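Putative O-methyltransferase (Klebsiella pneumoniae subsp. pneumoniae, PDB 3TFW) probably transfers a methyl group from S-adenosylmethionine to an oxygen atom of its substrate. Local coordinates at residues I24-N37 with L73-L85. Residues are numbered along the deposited sequence; the frame is centred on the assembly and turned at random.
Sequences IPGDPVLDRVLENN and LGGYSTIWMAREL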
# COMPACT_ATOMS: atom_id res chain seq x y z
N ILE A 24 10.14 9.37 8.32
CA ILE A 24 10.35 10.22 7.15
C ILE A 24 11.20 11.46 7.46
O ILE A 24 10.84 12.24 8.34
CB ILE A 24 9.00 10.62 6.52
CG1 ILE A 24 8.16 9.36 6.24
CG2 ILE A 24 9.22 11.48 5.27
CD1 ILE A 24 6.69 9.63 5.92
N PRO A 25 12.32 11.64 6.74
CA PRO A 25 13.19 12.77 7.07
C PRO A 25 12.55 14.12 6.70
O PRO A 25 11.74 14.19 5.78
CB PRO A 25 14.44 12.51 6.23
CG PRO A 25 13.96 11.70 5.08
CD PRO A 25 12.82 10.87 5.58
N GLY A 26 12.92 15.17 7.44
CA GLY A 26 12.45 16.51 7.13
C GLY A 26 12.88 16.92 5.74
O GLY A 26 13.96 16.55 5.27
N ASP A 27 12.04 17.69 5.07
CA ASP A 27 12.36 18.11 3.72
C ASP A 27 11.97 19.56 3.51
O ASP A 27 10.78 19.88 3.45
CB ASP A 27 11.68 17.18 2.70
CG ASP A 27 12.30 17.29 1.32
OD1 ASP A 27 12.40 18.41 0.81
OD2 ASP A 27 12.68 16.24 0.75
N PRO A 28 12.98 20.45 3.40
CA PRO A 28 12.79 21.90 3.25
C PRO A 28 12.00 22.27 2.00
O PRO A 28 11.13 23.13 2.06
CB PRO A 28 14.23 22.44 3.15
CG PRO A 28 15.09 21.39 3.75
CD PRO A 28 14.41 20.09 3.40
N VAL A 29 12.29 21.63 0.88
CA VAL A 29 11.57 21.94 -0.36
C VAL A 29 10.09 21.51 -0.31
O VAL A 29 9.22 22.27 -0.73
CB VAL A 29 12.33 21.46 -1.65
CG1 VAL A 29 13.16 20.24 -1.38
CG2 VAL A 29 11.39 21.23 -2.82
N LEU A 30 9.81 20.32 0.23
CA LEU A 30 8.42 19.88 0.38
C LEU A 30 7.63 20.78 1.32
O LEU A 30 6.47 21.08 1.07
CB LEU A 30 8.32 18.42 0.82
CG LEU A 30 8.73 17.35 -0.19
CD1 LEU A 30 8.55 15.98 0.42
CD2 LEU A 30 7.93 17.48 -1.49
N ASP A 31 8.28 21.21 2.41
CA ASP A 31 7.68 22.18 3.33
C ASP A 31 7.29 23.45 2.58
O ASP A 31 6.18 23.95 2.75
CB ASP A 31 8.66 22.56 4.46
CG ASP A 31 8.91 21.42 5.45
OD1 ASP A 31 8.07 20.52 5.60
OD2 ASP A 31 9.98 21.45 6.12
N ARG A 32 8.19 23.94 1.74
CA ARG A 32 7.96 25.17 0.99
C ARG A 32 6.86 25.00 -0.06
O ARG A 32 6.05 25.90 -0.27
CB ARG A 32 9.26 25.65 0.34
CG ARG A 32 9.22 27.08 -0.16
CD ARG A 32 10.62 27.65 -0.34
NE ARG A 32 10.60 28.85 -1.17
CZ ARG A 32 11.67 29.56 -1.49
NH1 ARG A 32 12.87 29.21 -1.05
NH2 ARG A 32 11.54 30.63 -2.25
N VAL A 33 6.83 23.83 -0.71
CA VAL A 33 5.76 23.52 -1.67
C VAL A 33 4.38 23.65 -1.01
O VAL A 33 3.48 24.27 -1.59
CB VAL A 33 5.94 22.10 -2.28
CG1 VAL A 33 4.66 21.64 -2.98
CG2 VAL A 33 7.10 22.09 -3.26
N LEU A 34 4.23 23.09 0.19
CA LEU A 34 2.96 23.14 0.91
C LEU A 34 2.63 24.56 1.36
O LEU A 34 1.48 24.99 1.29
CB LEU A 34 2.99 22.19 2.13
CG LEU A 34 2.92 20.67 1.88
CD1 LEU A 34 3.25 19.89 3.15
CD2 LEU A 34 1.56 20.24 1.32
N GLU A 35 3.65 25.29 1.81
CA GLU A 35 3.50 26.71 2.17
C GLU A 35 2.97 27.52 0.98
O GLU A 35 2.06 28.35 1.13
CB GLU A 35 4.84 27.29 2.66
CG GLU A 35 5.27 26.80 4.03
CD GLU A 35 6.73 27.12 4.38
OE1 GLU A 35 7.46 27.74 3.58
OE2 GLU A 35 7.16 26.73 5.48
N ASN A 36 3.54 27.27 -0.21
CA ASN A 36 3.11 27.91 -1.45
C ASN A 36 1.65 27.62 -1.80
O ASN A 36 0.91 28.52 -2.20
CB ASN A 36 3.99 27.46 -2.62
CG ASN A 36 5.38 28.06 -2.59
OD1 ASN A 36 5.65 28.99 -1.82
ND2 ASN A 36 6.27 27.53 -3.43
N ASN A 37 1.26 26.35 -1.67
CA ASN A 37 -0.13 25.94 -1.93
C ASN A 37 -1.13 26.68 -1.05
O ASN A 37 -2.15 27.18 -1.54
CB ASN A 37 -0.28 24.42 -1.74
CG ASN A 37 0.43 23.63 -2.83
OD1 ASN A 37 1.01 24.21 -3.74
ND2 ASN A 37 0.37 22.30 -2.74
N LEU A 73 -3.14 19.56 -8.89
CA LEU A 73 -3.29 20.53 -7.80
C LEU A 73 -2.05 21.43 -7.76
O LEU A 73 -1.75 22.10 -8.76
CB LEU A 73 -3.57 19.83 -6.44
CG LEU A 73 -3.97 20.68 -5.22
CD1 LEU A 73 -5.27 21.48 -5.41
CD2 LEU A 73 -4.06 19.83 -3.95
N GLY A 74 -1.29 21.40 -6.67
CA GLY A 74 -0.09 22.23 -6.52
C GLY A 74 1.20 21.48 -6.81
O GLY A 74 2.30 22.02 -6.66
N GLY A 75 1.05 20.22 -7.21
CA GLY A 75 2.20 19.39 -7.57
C GLY A 75 2.88 18.72 -6.39
O GLY A 75 3.99 18.24 -6.53
N TYR A 76 2.22 18.63 -5.23
CA TYR A 76 2.86 17.99 -4.07
C TYR A 76 3.08 16.48 -4.33
O TYR A 76 4.20 15.97 -4.18
CB TYR A 76 2.04 18.22 -2.81
CG TYR A 76 2.63 17.65 -1.54
CD1 TYR A 76 3.74 18.24 -0.92
CD2 TYR A 76 2.08 16.50 -0.96
CE1 TYR A 76 4.27 17.70 0.27
CE2 TYR A 76 2.61 15.96 0.21
CZ TYR A 76 3.69 16.57 0.82
OH TYR A 76 4.20 16.01 1.98
N SER A 77 2.02 15.79 -4.74
CA SER A 77 2.15 14.36 -5.06
C SER A 77 3.07 14.15 -6.25
O SER A 77 3.82 13.16 -6.31
CB SER A 77 0.79 13.75 -5.34
OG SER A 77 0.06 13.64 -4.13
N THR A 78 3.00 15.08 -7.19
CA THR A 78 3.82 15.05 -8.40
C THR A 78 5.29 14.99 -8.01
O THR A 78 6.04 14.20 -8.54
CB THR A 78 3.61 16.30 -9.29
OG1 THR A 78 2.23 16.67 -9.29
CG2 THR A 78 4.08 16.01 -10.72
N ILE A 79 5.69 15.83 -7.06
CA ILE A 79 7.08 15.89 -6.65
C ILE A 79 7.55 14.62 -5.95
O ILE A 79 8.65 14.15 -6.24
CB ILE A 79 7.37 17.13 -5.79
CG1 ILE A 79 7.27 18.38 -6.67
CG2 ILE A 79 8.78 17.05 -5.20
CD1 ILE A 79 6.96 19.66 -5.87
N TRP A 80 6.71 14.06 -5.08
CA TRP A 80 7.03 12.79 -4.42
C TRP A 80 7.34 11.71 -5.45
O TRP A 80 8.32 10.96 -5.33
CB TRP A 80 5.85 12.34 -3.55
CG TRP A 80 5.89 12.83 -2.14
CD1 TRP A 80 5.08 13.77 -1.57
CD2 TRP A 80 6.77 12.38 -1.11
NE1 TRP A 80 5.41 13.94 -0.24
CE2 TRP A 80 6.44 13.10 0.07
CE3 TRP A 80 7.81 11.44 -1.06
CZ2 TRP A 80 7.10 12.89 1.28
CZ3 TRP A 80 8.48 11.25 0.16
CH2 TRP A 80 8.12 11.98 1.30
N MSE A 81 6.50 11.65 -6.48
CA MSE A 81 6.69 10.65 -7.52
C MSE A 81 7.86 10.97 -8.42
O MSE A 81 8.71 10.10 -8.65
CB MSE A 81 5.40 10.42 -8.31
CG MSE A 81 4.35 9.72 -7.46
SE MSE A 81 2.76 9.32 -8.51
CE MSE A 81 2.03 11.14 -8.60
N ALA A 82 7.94 12.22 -8.89
CA ALA A 82 8.95 12.61 -9.89
C ALA A 82 10.39 12.47 -9.41
O ALA A 82 11.28 12.11 -10.19
CB ALA A 82 8.68 14.03 -10.40
N ARG A 83 10.62 12.71 -8.12
CA ARG A 83 11.98 12.53 -7.55
C ARG A 83 12.54 11.12 -7.72
O ARG A 83 13.76 10.93 -7.74
CB ARG A 83 12.00 12.89 -6.07
CG ARG A 83 12.04 14.37 -5.82
CD ARG A 83 11.61 14.63 -4.40
NE ARG A 83 11.87 16.00 -4.01
CZ ARG A 83 11.85 16.43 -2.76
NH1 ARG A 83 11.61 15.57 -1.77
NH2 ARG A 83 12.09 17.71 -2.49
N GLU A 84 11.65 10.14 -7.85
CA GLU A 84 12.06 8.75 -7.94
C GLU A 84 12.30 8.27 -9.36
O GLU A 84 12.73 7.15 -9.57
CB GLU A 84 11.04 7.84 -7.23
CG GLU A 84 10.80 8.20 -5.77
CD GLU A 84 12.06 8.14 -4.92
OE1 GLU A 84 12.97 7.35 -5.24
OE2 GLU A 84 12.13 8.88 -3.93
N LEU A 85 12.02 9.13 -10.35
CA LEU A 85 12.26 8.79 -11.74
C LEU A 85 13.75 8.78 -12.08
O LEU A 85 14.52 9.57 -11.53
CB LEU A 85 11.52 9.77 -12.67
CG LEU A 85 9.99 9.69 -12.76
CD1 LEU A 85 9.45 10.92 -13.51
CD2 LEU A 85 9.54 8.43 -13.49
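L34 lies over one face of the Y76 ring, its CD2 3.9 Å from the ring centroid and 19° off the normal, a CH-pi contact. Y76 carries CG anti to its backbone N (chi1 -178°), which sends the ring across to helix 28-37; its opposite face rests on W80 CD1, while V33 CG1 meets the ring edge. L30 fits the middle because its branched end serves three neighbours: CD1 packs against the indole of W80, 3.5 Å from CZ2, and CD2 reaches 3.8 Å to I79 CG2 and also lies over one face of the R83 guanidinium. Beta-branched V33 and I79 pack against each other, with V33 CG2 3.6 Å from I79 CD1. Nearly antiparallel at 160°, the two short helices pack an N-terminal helix against the one that follows the first strand, 66-70, of the Rossmann-like methyltransferase sheet; the glycine-rich turn between that strand and helix 76-82 belongs to the region that usually binds S-adenosylmethionine in this fold. At that turn N37 OD1 comes 3.6 Å from G74 CA, a closeness glycine permits, and N37 ND2 hydrogen-bonds to D46 OD1. At the other end the extended chain of R83 lets NH1 approach D27 OD2 from above the carboxylate plane, 2.8 Å away, in a salt bridge. D27 suits its N-cap position, since OD1 accepts from L30 N at 3.3 Å while OD2 meets R83; this division of work probably favours its charged form and ties the start of helix 28-37 to R83.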